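Local structure of gamma-glutamylcyclotransferase (Homo sapiens, 3CRY) at residues 15-20 and 84-89; 93-98 and 121-126. The protein catalyses the release of 5-oxoproline from gamma-glutamyl dipeptides, acts as a homodimer, and may contribute to glutathione homeostasis. The protein carries 1 engineered substitution. All coordinates share one frame; numbering follows the deposited sequence. Where two conformers were deposited one is given.

Interaction 1 of 2, residues 15-20 and 84-89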
loop_
_atom_site.group_PDB
_atom_site.type_symbol
_atom_site.label_atom_id
_atom_site.label_comp_id
_atom_site.label_asym_id
_atom_site.label_seq_id
_atom_site.Cartn_x
_atom_site.Cartn_y
_atom_site.Cartn_z
ATOM N N GLU A 15 -0.583 -12.057 20.553
ATOM C CA GLU A 15 -1.848 -12.688 20.210
ATOM C C GLU A 15 -2.703 -11.758 19.326
ATOM O O GLU A 15 -3.575 -12.231 18.599
ATOM C CB GLU A 15 -2.567 -13.052 21.524
ATOM C CG GLU A 15 -4.037 -13.509 21.438
ATOM C CD GLU A 15 -4.234 -15.015 21.654
ATOM O OE1 GLU A 15 -5.159 -15.587 21.024
ATOM O OE2 GLU A 15 -3.486 -15.621 22.458
ATOM N N SER A 16 -2.424 -10.451 19.383
ATOM C CA SER A 16 -3.294 -9.428 18.770
ATOM C C SER A 16 -2.598 -8.533 17.757
ATOM O O SER A 16 -1.369 -8.450 17.711
ATOM C CB SER A 16 -3.906 -8.540 19.856
ATOM O OG SER A 16 -4.675 -9.321 20.749
ATOM N N PHE A 17 -3.405 -7.850 16.949
ATOM C CA PHE A 17 -2.891 -6.813 16.068
ATOM C C PHE A 17 -3.858 -5.631 16.081
ATOM O O PHE A 17 -5.008 -5.772 16.481
ATOM C CB PHE A 17 -2.654 -7.337 14.642
ATOM C CG PHE A 17 -3.909 -7.572 13.848
ATOM C CD1 PHE A 17 -4.644 -8.752 14.006
ATOM C CD2 PHE A 17 -4.358 -6.613 12.934
ATOM C CE1 PHE A 17 -5.795 -8.986 13.261
ATOM C CE2 PHE A 17 -5.519 -6.830 12.188
ATOM C CZ PHE A 17 -6.245 -8.011 12.346
ATOM N N LEU A 18 -3.379 -4.480 15.632
ATOM C CA LEU A 18 -4.206 -3.264 15.597
ATOM C C LEU A 18 -4.555 -2.943 14.149
ATOM O O LEU A 18 -3.703 -3.049 13.261
ATOM C CB LEU A 18 -3.456 -2.095 16.230
ATOM C CG LEU A 18 -3.026 -2.275 17.692
ATOM C CD1 LEU A 18 -2.240 -1.091 18.141
ATOM C CD2 LEU A 18 -4.248 -2.488 18.595
ATOM N N TYR A 19 -5.809 -2.548 13.928
ATOM C CA TYR A 19 -6.362 -2.310 12.588
ATOM C C TYR A 19 -6.918 -0.875 12.543
ATOM O O TYR A 19 -7.741 -0.511 13.367
ATOM C CB TYR A 19 -7.461 -3.351 12.276
ATOM C CG TYR A 19 -8.392 -2.932 11.143
ATOM C CD1 TYR A 19 -7.880 -2.558 9.887
ATOM C CD2 TYR A 19 -9.772 -2.924 11.312
ATOM C CE1 TYR A 19 -8.734 -2.144 8.846
ATOM C CE2 TYR A 19 -10.631 -2.539 10.271
ATOM C CZ TYR A 19 -10.111 -2.140 9.055
ATOM O OH TYR A 19 -10.944 -1.742 8.036
ATOM N N PHE A 20 -6.463 -0.076 11.571
ATOM C CA PHE A 20 -6.902 1.318 11.434
ATOM C C PHE A 20 -7.990 1.403 10.362
ATOM O O PHE A 20 -7.731 1.151 9.164
ATOM C CB PHE A 20 -5.702 2.230 11.077
ATOM C CG PHE A 20 -6.065 3.678 10.809
ATOM C CD1 PHE A 20 -6.361 4.544 11.877
ATOM C CD2 PHE A 20 -6.079 4.189 9.496
ATOM C CE1 PHE A 20 -6.702 5.902 11.645
ATOM C CE2 PHE A 20 -6.384 5.546 9.261
ATOM C CZ PHE A 20 -6.695 6.402 10.345
ATOM N N TRP A 84 -8.913 -0.529 15.869
ATOM C CA TRP A 84 -9.528 -1.730 16.440
ATOM C C TRP A 84 -8.474 -2.750 16.859
ATOM O O TRP A 84 -7.518 -3.001 16.123
ATOM C CB TRP A 84 -10.459 -2.402 15.414
ATOM C CG TRP A 84 -11.621 -1.544 14.979
ATOM C CD1 TRP A 84 -11.694 -0.785 13.846
ATOM C CD2 TRP A 84 -12.863 -1.351 15.677
ATOM N NE1 TRP A 84 -12.902 -0.127 13.789
ATOM C CE2 TRP A 84 -13.642 -0.456 14.898
ATOM C CE3 TRP A 84 -13.400 -1.862 16.877
ATOM C CZ2 TRP A 84 -14.944 -0.038 15.289
ATOM C CZ3 TRP A 84 -14.690 -1.445 17.270
ATOM C CH2 TRP A 84 -15.444 -0.532 16.471
ATOM N N LYS A 85 -8.663 -3.363 18.029
ATOM C CA LYS A 85 -7.799 -4.475 18.439
ATOM C C LYS A 85 -8.464 -5.784 18.035
ATOM O O LYS A 85 -9.633 -6.043 18.381
ATOM C CB LYS A 85 -7.586 -4.449 19.953
ATOM C CG LYS A 85 -6.572 -5.473 20.461
ATOM C CD LYS A 85 -6.459 -5.312 21.976
ATOM C CE LYS A 85 -5.180 -5.903 22.518
ATOM N NZ LYS A 85 -5.274 -5.959 24.013
ATOM N N MET A 86 -7.719 -6.607 17.304
ATOM C CA MET A 86 -8.237 -7.872 16.786
ATOM C C MET A 86 -7.276 -9.024 17.065
ATOM O O MET A 86 -6.065 -8.796 17.239
ATOM C CB MET A 86 -8.492 -7.727 15.286
ATOM C CG MET A 86 -9.679 -6.809 14.973
ATOM S SD MET A 86 -9.901 -6.489 13.209
ATOM C CE MET A 86 -10.501 -8.081 12.691
ATOM N N ASN A 87 -7.792 -10.249 17.123
ATOM C CA ASN A 87 -6.915 -11.415 17.271
ATOM C C ASN A 87 -6.188 -11.746 15.970
ATOM O O ASN A 87 -6.752 -11.619 14.885
ATOM C CB ASN A 87 -7.670 -12.644 17.784
ATOM C CG ASN A 87 -6.725 -13.747 18.248
ATOM O OD1 ASN A 87 -6.189 -14.506 17.440
ATOM N ND2 ASN A 87 -6.503 -13.822 19.551
ATOM N N LYS A 88 -4.925 -12.154 16.072
ATOM C CA LYS A 88 -4.148 -12.481 14.866
ATOM C C LYS A 88 -4.772 -13.620 14.041
ATOM O O LYS A 88 -4.563 -13.708 12.830
ATOM C CB LYS A 88 -2.671 -12.737 15.193
ATOM C CG LYS A 88 -1.854 -11.458 15.273
ATOM C CD LYS A 88 -0.370 -11.742 15.477
ATOM C CE LYS A 88 0.394 -10.450 15.708
ATOM N NZ LYS A 88 1.639 -10.686 16.507
ATOM N N SER A 89 -5.572 -14.465 14.691
ATOM C CA SER A 89 -6.383 -15.475 13.982
ATOM C C SER A 89 -7.369 -14.903 12.939
ATOM O O SER A 89 -7.912 -15.657 12.098
ATOM C CB SER A 89 -7.165 -16.329 14.997
ATOM O OG SER A 89 -8.063 -15.519 15.739
#
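Two antiparallel strands of the enzyme's central sheet meet where F17 pairs with M86 and Y19 with W84, each pair joined by two backbone hydrogen bonds. F17 N gives to M86 O at 2.8 Å, and M86 N returns one to F17 O at 3.0 Å. All four side chains lie on one face of the sheet, with M86 running beside both F17 and Y19. Its CB packs on F17 CE1 at 3.6 Å, while its SD, 4.0 Å from Y19 CD2, makes oblique Met-aromatic contacts with both rings. Y19 belongs to the inferred substrate-binding segment 19-24. Its CD2 meets W84 CD1 at 3.8 Å, with the two ring planes 25° apart but slid so far that they hardly overlap. Both polar ends turn to N25: Y19 OH to its ND2, W84 NE1 to its backbone oxygen. The F17 ring edge meets N87 O in plane, CE1 to O 3.2 Å. Beyond the strand, K88 N donates to E15 O at 2.9 Å, and N87 ND2 donates to E15 OE1 at 2.7 Å, on the anti lone pair of that oxygen and within the amide plane of N87. L94 of helix 91-97 packs on F17, Y19 and M86.

Interaction 2 of 2, residues 93-98 and 121-126. Engineered in segment 93-98: Q98 (natural residue Glu).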
loop_
_atom_site.group_PDB
_atom_site.type_symbol
_atom_site.label_atom_id
_atom_site.label_comp_id
_atom_site.label_asym_id
_atom_site.label_seq_id
_atom_site.Cartn_x
_atom_site.Cartn_y
_atom_site.Cartn_z
ATOM N N SER A 93 -9.067 -13.453 7.413
ATOM C CA SER A 93 -10.468 -13.088 7.210
ATOM C C SER A 93 -10.630 -11.621 6.803
ATOM O O SER A 93 -11.382 -11.301 5.881
ATOM C CB SER A 93 -11.283 -13.396 8.466
ATOM O OG SER A 93 -12.628 -13.004 8.280
ATOM N N LEU A 94 -9.917 -10.734 7.498
ATOM C CA LEU A 94 -10.002 -9.296 7.222
ATOM C C LEU A 94 -9.516 -8.994 5.806
ATOM O O LEU A 94 -10.150 -8.234 5.071
ATOM C CB LEU A 94 -9.199 -8.516 8.268
ATOM C CG LEU A 94 -9.398 -6.996 8.336
ATOM C CD1 LEU A 94 -10.885 -6.597 8.503
ATOM C CD2 LEU A 94 -8.514 -6.393 9.431
ATOM N N ASP A 95 -8.407 -9.630 5.413
ATOM C CA ASP A 95 -7.900 -9.534 4.043
ATOM C C ASP A 95 -8.952 -9.946 3.017
ATOM O O ASP A 95 -9.166 -9.245 2.021
ATOM C CB ASP A 95 -6.631 -10.390 3.857
ATOM C CG ASP A 95 -5.412 -9.847 4.608
ATOM O OD1 ASP A 95 -5.472 -8.769 5.260
ATOM O OD2 ASP A 95 -4.356 -10.531 4.538
ATOM N N GLU A 96 -9.603 -11.087 3.256
ATOM C CA GLU A 96 -10.631 -11.602 2.357
ATOM C C GLU A 96 -11.791 -10.621 2.213
ATOM O O GLU A 96 -12.326 -10.415 1.118
ATOM C CB GLU A 96 -11.124 -12.966 2.849
ATOM C CG GLU A 96 -10.497 -14.130 2.102
ATOM C CD GLU A 96 -11.190 -14.395 0.790
ATOM O OE1 GLU A 96 -12.435 -14.312 0.774
ATOM O OE2 GLU A 96 -10.518 -14.686 -0.224
ATOM N N GLN A 97 -12.174 -10.008 3.326
ATOM C CA GLN A 97 -13.249 -9.011 3.320
ATOM C C GLN A 97 -12.962 -7.815 2.422
ATOM O O GLN A 97 -13.881 -7.236 1.826
ATOM C CB GLN A 97 -13.506 -8.529 4.736
ATOM C CG GLN A 97 -14.054 -9.631 5.650
ATOM C CD GLN A 97 -14.046 -9.231 7.095
ATOM O OE1 GLN A 97 -14.328 -8.082 7.428
ATOM N NE2 GLN A 97 -13.702 -10.171 7.972
ATOM N N GLN A 98 -11.683 -7.452 2.317
ATOM C CA GLN A 98 -11.265 -6.288 1.548
ATOM C C GLN A 98 -10.913 -6.643 0.095
ATOM O O GLN A 98 -10.430 -5.779 -0.658
ATOM C CB GLN A 98 -10.065 -5.609 2.214
ATOM C CG GLN A 98 -10.307 -5.146 3.645
ATOM C CD GLN A 98 -11.287 -3.998 3.723
ATOM O OE1 GLN A 98 -11.338 -3.140 2.835
ATOM N NE2 GLN A 98 -12.058 -3.957 4.796
ATOM N N THR A 121 1.457 1.590 15.650
ATOM C CA THR A 121 1.619 0.900 14.351
ATOM C C THR A 121 0.401 0.030 14.027
ATOM O O THR A 121 0.045 -0.868 14.808
ATOM C CB THR A 121 2.920 0.066 14.308
ATOM O OG1 THR A 121 4.027 0.931 14.599
ATOM C CG2 THR A 121 3.125 -0.590 12.940
ATOM N N CYS A 122 -0.213 0.262 12.860
ATOM C CA CYS A 122 -1.461 -0.423 12.495
ATOM C C CYS A 122 -1.454 -1.080 11.116
ATOM O O CYS A 122 -0.806 -0.591 10.199
ATOM C CB CYS A 122 -2.624 0.577 12.477
ATOM S SG CYS A 122 -2.999 1.334 14.061
ATOM N N ARG A 123 -2.213 -2.162 10.985
ATOM C CA ARG A 123 -2.587 -2.690 9.664
ATOM C C ARG A 123 -3.739 -1.838 9.104
ATOM O O ARG A 123 -4.628 -1.411 9.847
ATOM C CB ARG A 123 -3.030 -4.149 9.810
ATOM C CG ARG A 123 -3.260 -4.942 8.496
ATOM C CD ARG A 123 -3.748 -6.356 8.831
ATOM N NE ARG A 123 -3.691 -7.297 7.695
ATOM C CZ ARG A 123 -2.582 -7.953 7.317
ATOM N NH1 ARG A 123 -1.427 -7.760 7.948
ATOM N NH2 ARG A 123 -2.620 -8.795 6.287
ATOM N N SER A 124 -3.696 -1.557 7.803
ATOM C CA SER A 124 -4.822 -0.931 7.105
ATOM C C SER A 124 -4.827 -1.410 5.656
ATOM O O SER A 124 -4.142 -2.405 5.327
ATOM C CB SER A 124 -4.748 0.617 7.202
ATOM O OG SER A 124 -6.036 1.195 6.961
ATOM N N TYR A 125 -5.592 -0.715 4.805
ATOM C CA TYR A 125 -5.844 -1.091 3.405
ATOM C C TYR A 125 -6.024 0.159 2.593
ATOM O O TYR A 125 -6.586 1.139 3.090
ATOM C CB TYR A 125 -7.132 -1.920 3.277
ATOM C CG TYR A 125 -7.061 -3.213 4.063
ATOM C CD1 TYR A 125 -6.563 -4.376 3.469
ATOM C CD2 TYR A 125 -7.451 -3.256 5.407
ATOM C CE1 TYR A 125 -6.474 -5.570 4.194
ATOM C CE2 TYR A 125 -7.363 -4.444 6.140
ATOM C CZ TYR A 125 -6.870 -5.588 5.518
ATOM O OH TYR A 125 -6.783 -6.743 6.243
ATOM N N LEU A 126 -5.542 0.125 1.347
ATOM C CA LEU A 126 -5.919 1.164 0.382
ATOM C C LEU A 126 -5.964 0.629 -1.052
ATOM O O LEU A 126 -5.422 -0.454 -1.337
ATOM C CB LEU A 126 -5.010 2.394 0.532
ATOM C CG LEU A 126 -3.494 2.172 0.321
ATOM C CD1 LEU A 126 -3.112 1.914 -1.131
ATOM C CD2 LEU A 126 -2.730 3.395 0.874
#
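D95 and Y125 meet through one short hydrogen bond, from Y125 OH to D95 OD1 at 2.6 Å. The hydroxyl approaches nearly in line with the C-O bond, and OD1 lies at the ring's edge, with the carboxylate and ring planes 81° apart. R123 comes to the same carboxylate almost coplanar with it: R123 NH2 donates to D95 OD1 and OD2, both at 3.0 Å, using the syn lone pair of each oxygen. An extended chi3 of -166° carries R123 NE out to add a weak bond to D95 OD1 at 3.4 Å. OD1 therefore takes two good donors, Y125 OH and R123 NH2, besides the weak one. NH2 has a second acid as well, E109 of the second subunit, so this salt bridge continues into the dimer interface. An alanine in place of D95 would probably leave the Y125 hydroxyl without this acceptor and the guanidinium without its intrachain acid, with only its bridge to E109 of the second subunit among the acids described here, and freer to turn. L94 CG packs 3.4 Å from Y125 OH. Over the centre of one ring face lies CG of Q98, a glutamine engineered in place of the natural glutamate: it sits 3.6 Å from the Y125 ring centroid, a CH-pi contact just 3° off the normal. At the backbone, Y125 O is hydrogen-bonded to Y22 OH. Position 98, whose natural glutamate is the cyclotransferase's proton acceptor, lies just past helix 91-97, and Y125 of strand 119-126 thus forms part of the active-site surroundings.

In the fold
From the N terminus, strand 16-21 starts the fold and waits for strand 77-87: interaction 1 closes a loop of 63 residues that holds helix 28-34 and much of both sheets. The chain then enters helix 91-97 almost at once, and interaction 2 closes a second, shorter loop of 22 residues containing strand 106-114. The two loops follow in series, neither nested nor crossed. In space they touch: backbone bonds of L18 and F20 with R123 join strands 16-21 and 119-126, the outermost two, so the five-stranded sheet appears to close on itself. Helix 91-97 lies against this join, bringing the active-site position 98 near Y19.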